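PDB 6IV9: Cas13d from uncultured Ruminococcus sp, which binds a CRISPR RNA and uses two HEPN domains in the maturation of that RNA and the cleavage of target RNA. Local coordinates for residues N217-F222 / R276-L281; S153-R158 / F756-E761; A193-L198 / D208-L213. The protein carries 2 engineered substitutions. All blocks are in the same frame, centred on the assembly; numbering follows the deposited sequence.

Contact 1: residues N217-F222 / R276-L281; sequences NTYEVF and RVYHML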
loop_
_atom_site.group_PDB
_atom_site.type_symbol
_atom_site.label_atom_id
_atom_site.label_comp_id
_atom_site.label_asym_id
_atom_site.label_seq_id
_atom_site.Cartn_x
_atom_site.Cartn_y
_atom_site.Cartn_z
ATOM N N ASN A 217 -0.465 10.960 -26.487
ATOM C CA ASN A 217 -1.089 10.431 -27.720
ATOM C C ASN A 217 -2.542 10.077 -27.426
ATOM O O ASN A 217 -2.807 9.379 -26.462
ATOM C CB ASN A 217 -0.418 9.162 -28.229
ATOM C CG ASN A 217 0.974 9.404 -28.751
ATOM O OD1 ASN A 217 1.268 10.484 -29.229
ATOM N ND2 ASN A 217 1.828 8.411 -28.635
ATOM N N THR A 218 -3.452 10.554 -28.263
ATOM C CA THR A 218 -4.875 10.184 -28.128
ATOM C C THR A 218 -5.052 8.754 -28.636
ATOM O O THR A 218 -4.155 8.228 -29.261
ATOM C CB THR A 218 -5.785 11.055 -28.999
ATOM O OG1 THR A 218 -5.396 10.794 -30.340
ATOM C CG2 THR A 218 -5.688 12.528 -28.683
ATOM N N TYR A 219 -6.226 8.181 -28.417
ATOM C CA TYR A 219 -6.497 6.799 -28.875
ATOM C C TYR A 219 -6.384 6.750 -30.402
ATOM O O TYR A 219 -5.888 5.794 -30.932
ATOM C CB TYR A 219 -7.846 6.327 -28.347
ATOM C CG TYR A 219 -8.214 4.907 -28.683
ATOM C CD1 TYR A 219 -7.530 3.840 -28.142
ATOM C CD2 TYR A 219 -9.249 4.631 -29.552
ATOM C CE1 TYR A 219 -7.863 2.538 -28.448
ATOM C CE2 TYR A 219 -9.593 3.334 -29.873
ATOM C CZ TYR A 219 -8.905 2.281 -29.311
ATOM O OH TYR A 219 -9.246 1.008 -29.612
ATOM N N GLU A 220 -6.822 7.809 -31.065
ATOM C CA GLU A 220 -6.780 7.845 -32.544
ATOM C C GLU A 220 -5.335 7.756 -33.011
ATOM O O GLU A 220 -5.057 6.955 -33.875
ATOM C CB GLU A 220 -7.395 9.154 -33.014
ATOM C CG GLU A 220 -7.080 9.477 -34.454
ATOM C CD GLU A 220 -7.922 8.697 -35.437
ATOM O OE1 GLU A 220 -7.611 8.742 -36.630
ATOM O OE2 GLU A 220 -8.883 8.066 -35.008
ATOM N N VAL A 221 -4.448 8.534 -32.411
ATOM C CA VAL A 221 -3.014 8.469 -32.801
ATOM C C VAL A 221 -2.455 7.082 -32.482
ATOM O O VAL A 221 -1.686 6.570 -33.269
ATOM C CB VAL A 221 -2.189 9.564 -32.113
ATOM C CG1 VAL A 221 -0.710 9.358 -32.335
ATOM C CG2 VAL A 221 -2.614 10.941 -32.570
ATOM N N PHE A 222 -2.840 6.519 -31.342
ATOM C CA PHE A 222 -2.338 5.193 -30.918
ATOM C C PHE A 222 -2.744 4.110 -31.916
ATOM O O PHE A 222 -1.930 3.290 -32.214
ATOM C CB PHE A 222 -2.958 4.842 -29.570
ATOM C CG PHE A 222 -2.627 3.484 -29.014
ATOM C CD1 PHE A 222 -1.320 3.107 -28.803
ATOM C CD2 PHE A 222 -3.627 2.603 -28.660
ATOM C CE1 PHE A 222 -1.020 1.877 -28.256
ATOM C CE2 PHE A 222 -3.326 1.370 -28.121
ATOM C CZ PHE A 222 -2.023 1.011 -27.924
ATOM N N ARG A 276 -10.876 3.167 -23.176
ATOM C CA ARG A 276 -10.769 3.335 -21.705
ATOM C C ARG A 276 -9.549 2.571 -21.186
ATOM O O ARG A 276 -8.831 3.120 -20.407
ATOM C CB ARG A 276 -12.044 2.839 -21.021
ATOM C CG ARG A 276 -13.253 3.727 -21.255
ATOM C CD ARG A 276 -14.364 3.441 -20.289
ATOM N NE ARG A 276 -14.874 2.104 -20.449
ATOM C CZ ARG A 276 -15.908 1.776 -21.206
ATOM N NH1 ARG A 276 -16.487 2.679 -21.969
ATOM N NH2 ARG A 276 -16.365 0.543 -21.183
ATOM N N VAL A 277 -9.345 1.344 -21.647
ATOM C CA VAL A 277 -8.175 0.533 -21.209
ATOM C C VAL A 277 -6.888 1.227 -21.650
ATOM O O VAL A 277 -5.979 1.328 -20.858
ATOM C CB VAL A 277 -8.254 -0.912 -21.727
ATOM C CG1 VAL A 277 -7.007 -1.687 -21.386
ATOM C CG2 VAL A 277 -9.471 -1.617 -21.194
ATOM N N TYR A 278 -6.871 1.737 -22.873
ATOM C CA TYR A 278 -5.669 2.431 -23.377
ATOM C C TYR A 278 -5.363 3.637 -22.480
ATOM O O TYR A 278 -4.228 3.815 -22.113
ATOM C CB TYR A 278 -5.921 2.950 -24.792
ATOM C CG TYR A 278 -4.881 3.934 -25.247
ATOM C CD1 TYR A 278 -3.570 3.545 -25.405
ATOM C CD2 TYR A 278 -5.191 5.256 -25.486
ATOM C CE1 TYR A 278 -2.596 4.436 -25.800
ATOM C CE2 TYR A 278 -4.227 6.160 -25.887
ATOM C CZ TYR A 278 -2.925 5.749 -26.044
ATOM O OH TYR A 278 -1.960 6.609 -26.435
ATOM N N HIS A 279 -6.377 4.412 -22.130
ATOM C CA HIS A 279 -6.157 5.611 -21.290
ATOM C C HIS A 279 -5.570 5.201 -19.937
ATOM O O HIS A 279 -4.717 5.906 -19.436
ATOM C CB HIS A 279 -7.473 6.361 -21.124
ATOM C CG HIS A 279 -7.897 7.085 -22.354
ATOM N ND1 HIS A 279 -9.168 7.507 -22.557
ATOM C CD2 HIS A 279 -7.209 7.453 -23.443
ATOM C CE1 HIS A 279 -9.243 8.106 -23.709
ATOM N NE2 HIS A 279 -8.072 8.087 -24.262
ATOM N N MET A 280 -6.072 4.118 -19.364
ATOM C CA MET A 280 -5.566 3.658 -18.053
ATOM C C MET A 280 -4.091 3.271 -18.179
ATOM O O MET A 280 -3.309 3.737 -17.390
ATOM C CB MET A 280 -6.395 2.470 -17.559
ATOM C CG MET A 280 -7.826 2.834 -17.244
ATOM S SD MET A 280 -8.942 1.474 -16.868
ATOM C CE MET A 280 -8.409 1.029 -15.220
ATOM N N LEU A 281 -3.740 2.488 -19.192
ATOM C CA LEU A 281 -2.344 2.034 -19.381
ATOM C C LEU A 281 -1.428 3.217 -19.680
ATOM O O LEU A 281 -0.386 3.291 -19.119
ATOM C CB LEU A 281 -2.310 1.040 -20.540
ATOM C CG LEU A 281 -3.167 -0.200 -20.364
ATOM C CD1 LEU A 281 -2.999 -1.127 -21.542
ATOM C CD2 LEU A 281 -2.835 -0.909 -19.082
HETATM O O HOH W 1 0.766 5.954 -26.872
#

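Contact 2: residues S153-R158 / F756-E761; sequences SELEKR and FGLYKE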
loop_
_atom_site.group_PDB
_atom_site.type_symbol
_atom_site.label_atom_id
_atom_site.label_comp_id
_atom_site.label_asym_id
_atom_site.label_seq_id
_atom_site.Cartn_x
_atom_site.Cartn_y
_atom_site.Cartn_z
ATOM N N SER A 153 19.075 22.810 0.028
ATOM C CA SER A 153 19.055 24.019 -0.830
ATOM C C SER A 153 18.590 23.707 -2.253
ATOM O O SER A 153 17.808 24.448 -2.784
ATOM C CB SER A 153 20.377 24.699 -0.809
ATOM O OG SER A 153 20.617 25.223 0.473
ATOM N N GLU A 154 19.098 22.638 -2.838
ATOM C CA GLU A 154 18.686 22.260 -4.204
ATOM C C GLU A 154 17.188 21.951 -4.208
ATOM O O GLU A 154 16.522 22.355 -5.118
ATOM C CB GLU A 154 19.441 21.010 -4.631
ATOM C CG GLU A 154 20.698 21.283 -5.407
ATOM C CD GLU A 154 20.700 22.543 -6.256
ATOM O OE1 GLU A 154 20.063 22.535 -7.302
ATOM O OE2 GLU A 154 21.336 23.520 -5.836
ATOM N N LEU A 155 16.704 21.238 -3.201
ATOM C CA LEU A 155 15.269 20.897 -3.135
ATOM C C LEU A 155 14.412 22.157 -2.997
ATOM O O LEU A 155 13.442 22.253 -3.687
ATOM C CB LEU A 155 15.048 19.917 -1.988
ATOM C CG LEU A 155 15.492 18.495 -2.308
ATOM C CD1 LEU A 155 15.583 17.639 -1.069
ATOM C CD2 LEU A 155 14.562 17.878 -3.322
ATOM N N GLU A 156 14.809 23.100 -2.151
ATOM C CA GLU A 156 14.020 24.342 -1.976
ATOM C C GLU A 156 13.968 25.087 -3.307
ATOM O O GLU A 156 12.922 25.558 -3.667
ATOM C CB GLU A 156 14.649 25.223 -0.902
ATOM C CG GLU A 156 14.485 24.665 0.493
ATOM C CD GLU A 156 15.320 25.313 1.582
ATOM O OE1 GLU A 156 15.052 25.040 2.726
ATOM O OE2 GLU A 156 16.233 26.066 1.263
ATOM N N LYS A 157 15.085 25.158 -4.007
ATOM C CA LYS A 157 15.066 25.861 -5.310
ATOM C C LYS A 157 14.112 25.155 -6.280
ATOM O O LYS A 157 13.348 25.822 -6.913
ATOM C CB LYS A 157 16.470 25.898 -5.902
ATOM C CG LYS A 157 17.452 26.771 -5.148
ATOM C CD LYS A 157 18.690 27.050 -5.947
ATOM C CE LYS A 157 19.911 26.336 -5.428
ATOM N NZ LYS A 157 20.978 26.291 -6.450
ATOM N N ARG A 158 14.151 23.834 -6.336
ATOM C CA ARG A 158 13.281 23.076 -7.262
ATOM C C ARG A 158 11.798 23.276 -6.928
ATOM O O ARG A 158 11.021 23.430 -7.842
ATOM C CB ARG A 158 13.678 21.602 -7.201
ATOM C CG ARG A 158 12.682 20.631 -7.813
ATOM C CD ARG A 158 13.044 19.173 -7.574
ATOM N NE ARG A 158 13.508 18.444 -8.742
ATOM C CZ ARG A 158 14.309 17.386 -8.718
ATOM N NH1 ARG A 158 13.903 16.247 -8.187
ATOM N NH2 ARG A 158 15.510 17.465 -9.263
ATOM N N PHE A 756 20.845 11.174 -7.522
ATOM C CA PHE A 756 21.937 11.414 -8.493
ATOM C C PHE A 756 21.619 12.685 -9.276
ATOM O O PHE A 756 22.482 13.505 -9.441
ATOM C CB PHE A 756 22.110 10.231 -9.442
ATOM C CG PHE A 756 23.107 10.482 -10.542
ATOM C CD1 PHE A 756 24.457 10.301 -10.330
ATOM C CD2 PHE A 756 22.697 10.929 -11.779
ATOM C CE1 PHE A 756 25.370 10.529 -11.344
ATOM C CE2 PHE A 756 23.611 11.169 -12.789
ATOM C CZ PHE A 756 24.945 10.966 -12.566
ATOM N N GLY A 757 20.376 12.838 -9.696
ATOM C CA GLY A 757 19.985 14.050 -10.426
ATOM C C GLY A 757 20.174 15.294 -9.583
ATOM O O GLY A 757 20.522 16.304 -10.133
ATOM N N LEU A 758 19.831 15.249 -8.300
ATOM C CA LEU A 758 20.009 16.437 -7.427
ATOM C C LEU A 758 21.489 16.704 -7.160
ATOM O O LEU A 758 21.918 17.808 -7.307
ATOM C CB LEU A 758 19.242 16.221 -6.128
ATOM C CG LEU A 758 17.727 16.220 -6.275
ATOM C CD1 LEU A 758 17.073 15.428 -5.163
ATOM C CD2 LEU A 758 17.198 17.637 -6.335
ATOM N N TYR A 759 22.248 15.674 -6.836
ATOM C CA TYR A 759 23.690 15.850 -6.541
ATOM C C TYR A 759 24.436 16.360 -7.773
ATOM O O TYR A 759 25.374 17.096 -7.644
ATOM C CB TYR A 759 24.304 14.548 -6.052
ATOM C CG TYR A 759 24.156 14.287 -4.582
ATOM C CD1 TYR A 759 24.764 15.095 -3.645
ATOM C CD2 TYR A 759 23.449 13.200 -4.133
ATOM C CE1 TYR A 759 24.660 14.843 -2.294
ATOM C CE2 TYR A 759 23.329 12.936 -2.787
ATOM C CZ TYR A 759 23.939 13.754 -1.865
ATOM O OH TYR A 759 23.822 13.480 -0.547
ATOM N N LYS A 760 23.966 15.977 -8.950
ATOM C CA LYS A 760 24.630 16.340 -10.222
ATOM C C LYS A 760 24.650 17.858 -10.373
ATOM O O LYS A 760 25.545 18.353 -10.999
ATOM C CB LYS A 760 23.984 15.655 -11.423
ATOM C CG LYS A 760 24.804 15.764 -12.693
ATOM C CD LYS A 760 24.519 14.721 -13.726
ATOM C CE LYS A 760 25.285 14.969 -15.002
ATOM N NZ LYS A 760 24.814 14.095 -16.094
ATOM N N GLU A 761 23.635 18.533 -9.859
ATOM C CA GLU A 761 23.550 20.007 -9.952
ATOM C C GLU A 761 24.554 20.682 -9.017
ATOM O O GLU A 761 24.807 21.850 -9.222
ATOM C CB GLU A 761 22.139 20.483 -9.634
ATOM C CG GLU A 761 21.138 20.111 -10.700
ATOM C CD GLU A 761 21.497 20.578 -12.094
ATOM O OE1 GLU A 761 21.913 21.730 -12.230
ATOM O OE2 GLU A 761 21.365 19.789 -13.032
#

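Contact 3: residues A193-L198 / D208-L213; sequences ALNNML and DFMGYL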
loop_
_atom_site.group_PDB
_atom_site.type_symbol
_atom_site.label_atom_id
_atom_site.label_comp_id
_atom_site.label_asym_id
_atom_site.label_seq_id
_atom_site.Cartn_x
_atom_site.Cartn_y
_atom_site.Cartn_z
ATOM N N ALA A 193 2.767 -6.479 -13.504
ATOM C CA ALA A 193 1.544 -7.298 -13.570
ATOM C C ALA A 193 0.977 -7.284 -14.994
ATOM O O ALA A 193 0.603 -8.322 -15.484
ATOM C CB ALA A 193 0.540 -6.774 -12.594
ATOM N N LEU A 194 0.938 -6.120 -15.622
ATOM C CA LEU A 194 0.394 -6.028 -16.998
ATOM C C LEU A 194 1.259 -6.839 -17.964
ATOM O O LEU A 194 0.699 -7.545 -18.759
ATOM C CB LEU A 194 0.290 -4.554 -17.380
ATOM C CG LEU A 194 -0.816 -3.825 -16.633
ATOM C CD1 LEU A 194 -0.699 -2.332 -16.802
ATOM C CD2 LEU A 194 -2.169 -4.318 -17.090
ATOM N N ASN A 195 2.577 -6.741 -17.858
ATOM C CA ASN A 195 3.483 -7.546 -18.710
ATOM C C ASN A 195 3.310 -9.036 -18.410
ATOM O O ASN A 195 3.303 -9.828 -19.331
ATOM C CB ASN A 195 4.941 -7.140 -18.546
ATOM C CG ASN A 195 5.262 -5.937 -19.397
ATOM O OD1 ASN A 195 5.418 -6.066 -20.590
ATOM N ND2 ASN A 195 5.288 -4.766 -18.803
ATOM N N ASN A 196 3.191 -9.376 -17.137
ATOM C CA ASN A 196 3.063 -10.777 -16.681
ATOM C C ASN A 196 1.781 -11.398 -17.231
ATOM O O ASN A 196 1.789 -12.545 -17.609
ATOM C CB ASN A 196 3.035 -10.868 -15.165
ATOM C CG ASN A 196 3.018 -12.305 -14.714
ATOM O OD1 ASN A 196 3.824 -13.090 -15.149
ATOM N ND2 ASN A 196 2.079 -12.647 -13.869
ATOM N N MET A 197 0.744 -10.579 -17.336
ATOM C CA MET A 197 -0.634 -10.932 -17.752
ATOM C C MET A 197 -0.607 -11.503 -19.169
ATOM O O MET A 197 -1.471 -12.295 -19.498
ATOM C CB MET A 197 -1.458 -9.647 -17.756
ATOM C CG MET A 197 -2.924 -9.825 -17.698
ATOM S SD MET A 197 -3.624 -8.911 -16.319
ATOM C CE MET A 197 -3.186 -10.020 -14.989
ATOM N N LEU A 198 0.375 -11.095 -19.958
ATOM C CA LEU A 198 0.523 -11.531 -21.361
ATOM C C LEU A 198 0.778 -13.036 -21.441
ATOM O O LEU A 198 0.278 -13.664 -22.365
ATOM C CB LEU A 198 1.681 -10.758 -21.986
ATOM C CG LEU A 198 1.432 -9.272 -22.200
ATOM C CD1 LEU A 198 2.591 -8.653 -22.933
ATOM C CD2 LEU A 198 0.162 -9.052 -22.981
ATOM N N ASP A 208 8.762 -2.737 -23.990
ATOM C CA ASP A 208 8.354 -2.506 -25.398
ATOM C C ASP A 208 6.857 -2.196 -25.366
ATOM O O ASP A 208 6.372 -1.489 -26.252
ATOM C CB ASP A 208 8.652 -3.722 -26.273
ATOM C CG ASP A 208 9.903 -3.525 -27.103
ATOM O OD1 ASP A 208 10.767 -2.745 -26.668
ATOM O OD2 ASP A 208 9.989 -4.134 -28.174
ATOM N N PHE A 209 6.178 -2.697 -24.335
ATOM C CA PHE A 209 4.718 -2.509 -24.248
ATOM C C PHE A 209 4.426 -1.229 -23.473
ATOM O O PHE A 209 4.122 -0.262 -24.113
ATOM C CB PHE A 209 4.092 -3.778 -23.677
ATOM C CG PHE A 209 2.672 -3.667 -23.206
ATOM C CD1 PHE A 209 1.797 -2.778 -23.785
ATOM C CD2 PHE A 209 2.210 -4.468 -22.185
ATOM C CE1 PHE A 209 0.491 -2.685 -23.351
ATOM C CE2 PHE A 209 0.906 -4.373 -21.746
ATOM C CZ PHE A 209 0.047 -3.482 -22.332
ATOM N N MET A 210 4.555 -1.224 -22.155
ATOM C CA MET A 210 4.213 -0.004 -21.381
ATOM C C MET A 210 5.153 1.173 -21.662
ATOM O O MET A 210 4.694 2.289 -21.585
ATOM C CB MET A 210 4.131 -0.275 -19.880
ATOM C CG MET A 210 3.139 -1.343 -19.535
ATOM S SD MET A 210 1.453 -0.778 -19.519
ATOM C CE MET A 210 1.540 0.531 -18.306
ATOM N N GLY A 211 6.423 0.910 -21.942
ATOM C CA GLY A 211 7.426 1.965 -22.177
ATOM C C GLY A 211 7.145 2.839 -23.386
ATOM O O GLY A 211 7.568 3.982 -23.371
ATOM N N TYR A 212 6.520 2.295 -24.428
ATOM C CA TYR A 212 6.275 3.061 -25.674
ATOM C C TYR A 212 4.931 3.788 -25.648
ATOM O O TYR A 212 4.608 4.420 -26.637
ATOM C CB TYR A 212 6.357 2.156 -26.901
ATOM C CG TYR A 212 7.743 1.696 -27.259
ATOM C CD1 TYR A 212 8.843 2.494 -27.028
ATOM C CD2 TYR A 212 7.950 0.457 -27.829
ATOM C CE1 TYR A 212 10.121 2.075 -27.351
ATOM C CE2 TYR A 212 9.219 0.020 -28.154
ATOM C CZ TYR A 212 10.308 0.831 -27.916
ATOM O OH TYR A 212 11.560 0.394 -28.249
ATOM N N LEU A 213 4.152 3.625 -24.587
ATOM C CA LEU A 213 2.863 4.345 -24.486
ATOM C C LEU A 213 3.139 5.793 -24.086
ATOM O O LEU A 213 4.141 6.038 -23.461
ATOM C CB LEU A 213 1.973 3.685 -23.434
ATOM C CG LEU A 213 1.527 2.260 -23.722
ATOM C CD1 LEU A 213 0.735 1.706 -22.561
ATOM C CD2 LEU A 213 0.711 2.189 -24.989
#

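Contact 1: residues N217-F222 / R276-L281
Tyr278 reaches across from helix 276-281 to meet the rings of Phe222 and Tyr219, one over its face and the other beside its CD2 side; the three form an aromatic cluster. CG of Tyr278 is anti to the backbone N (chi1 167°), and the ring beyond it lies against residues 217-222. Phe222 covers one face in an offset stack, the ring centroids 4.2 Å apart and the planes turned by only 16°. The overlap is partial: Tyr278 CE1 lies 3.4 Å from Phe222 CG, towards the rim of that ring. Phe222 CB adds a CH-pi contact over the same Tyr278 ring. Tyr219 comes in differently, its ring inclined to that of Tyr278, and Tyr278 CD2 approaches the Tyr219 edge with 3.8 Å to Tyr219 CD1.

Hydrogen bonds hold the phenol end. Tyr278 OH donates to Asn217 O at 2.9 Å, meeting the carbonyl from 53° out of its plane, and the same oxygen also accepts from Tyr314. A water donates to Tyr278 OH over 2.8 Å and accepts from Asn217 ND2 over 3.2 Å. The hydroxyl thus both donates and accepts. Thr218 is the N-cap of the short helix that begins with Tyr219; its OG1 accepts from Val221 N at 3.2 Å in an almost straight bond.

This contact ties the start of helix 219-223 to the middle of helix 267-291, probably within the first HEPN domain. Helix 312-330 closes one flank, where Glu313 OE2 bonds both Tyr219 N and His279 NE2, and Thr317 OG1 bonds His279 ND1. Helix 232-251 closes another, with Phe245 meeting Phe222 edge-to-face.

Contact 2: residues S153-R158 / F756-E761
Leu758 packs against Arg158 and Leu155 where helices 153-158 and 756-760 cross almost perpendicularly, their axes 10.4 Å apart and inclined at 98°. Beyond CB, CG is anti to the carbonyl carbon (chi1 -69°), and the two methyls meet side chains of the other helix. CG lies 3.9 Å from Arg158 NH2. CD1 meets Leu155 CD2 at 4.0 Å, a purely apolar touch between chains at about a right angle. CD2 is touched by the same Leu155 methyl and sits over one face of the Arg158 guanidinium, 3.4 Å from Arg158 NH2, so that the flat cationic group is used here as a packing surface.

Beside the leucine, Glu154 CG approaches the backbone Leu758 O, and Glu154 OE1 comes within 3.7 Å of Glu761 CB. The two carboxylates do not touch. Glu154 is engaged one turn along its own helix by Lys157, whose NZ forms a salt bridge to Glu154 OE2 at 2.9 Å, which probably eases the proximity of two like charges. No hydrogen bond spans the two segments.

The crossing joins helix 152-160 to the C-terminal part of helix 713-760, far apart in sequence and probably belonging to the two HEPN domains. Leu155 also packs on Ile170, Ile173 and Tyr174 of helix 168-197, while helix 777-788 touches Phe756 and Tyr759 of helix 713-760.

Contact 3: residues A193-L198 / D208-L213
Asn195 and Phe209 mark the closest backbone approach, their CA atoms 7.6 Å apart, where the loop that follows helix 168-197 folds back onto the helix's C-terminal part. This is the C-terminal end of a long helix packed by its following loop, probably in the first HEPN domain, buried and without a hydrogen bond between the two segments.

The CD2-CE2 side of the Phe209 ring lies against Leu194, Asn195 and Leu198. Asn195 OD1 stands at the edge of the ring, 3.9 Å from Phe209 CD2, with the amide steeply inclined to the ring at 73°. The other end of that amide is turned to the helix, where Asn195 ND2 donates to Val191 O; a weak bond to Asp207 OD1 adds a tie to the loop. Leu198 CD1 packs against Phe209 CD2 at 4.3 Å.

Met210 completes the packing. Bends at both chi2 (-80°) and chi3 (-58°) curl its chain, and its sulfur stands 4.1 Å above the plane of the neighbouring Phe209 ring, towards the rim. Val284 and Leu281 of helix 267-291 cover this side of the loop. The Leu194 and Met210 side chains cross at about a right angle, with Leu194 CD1 3.8 Å from Met210 SD.

From the N terminus, residues 153-158 come first, but their partner 756-761 follows nearly 600 residues later, so contact 2 closes a very long loop containing both other contacts. Within it, contact 3 opens at the C-terminal part of helix 168-197 and closes almost at once, at 208-213. Contact 1 then opens at 217-222 and closes at helix 267-291; contacts 3 and 1 therefore run in series and do not cross. These two share a core: Leu281 packs on Leu194, Met210 and Leu213, and Phe222 on Leu213. Contact 2 lies apart, its nearest atoms about 20 Å from contact 3, and ties this N-terminal helical region to the distant helix 713-760.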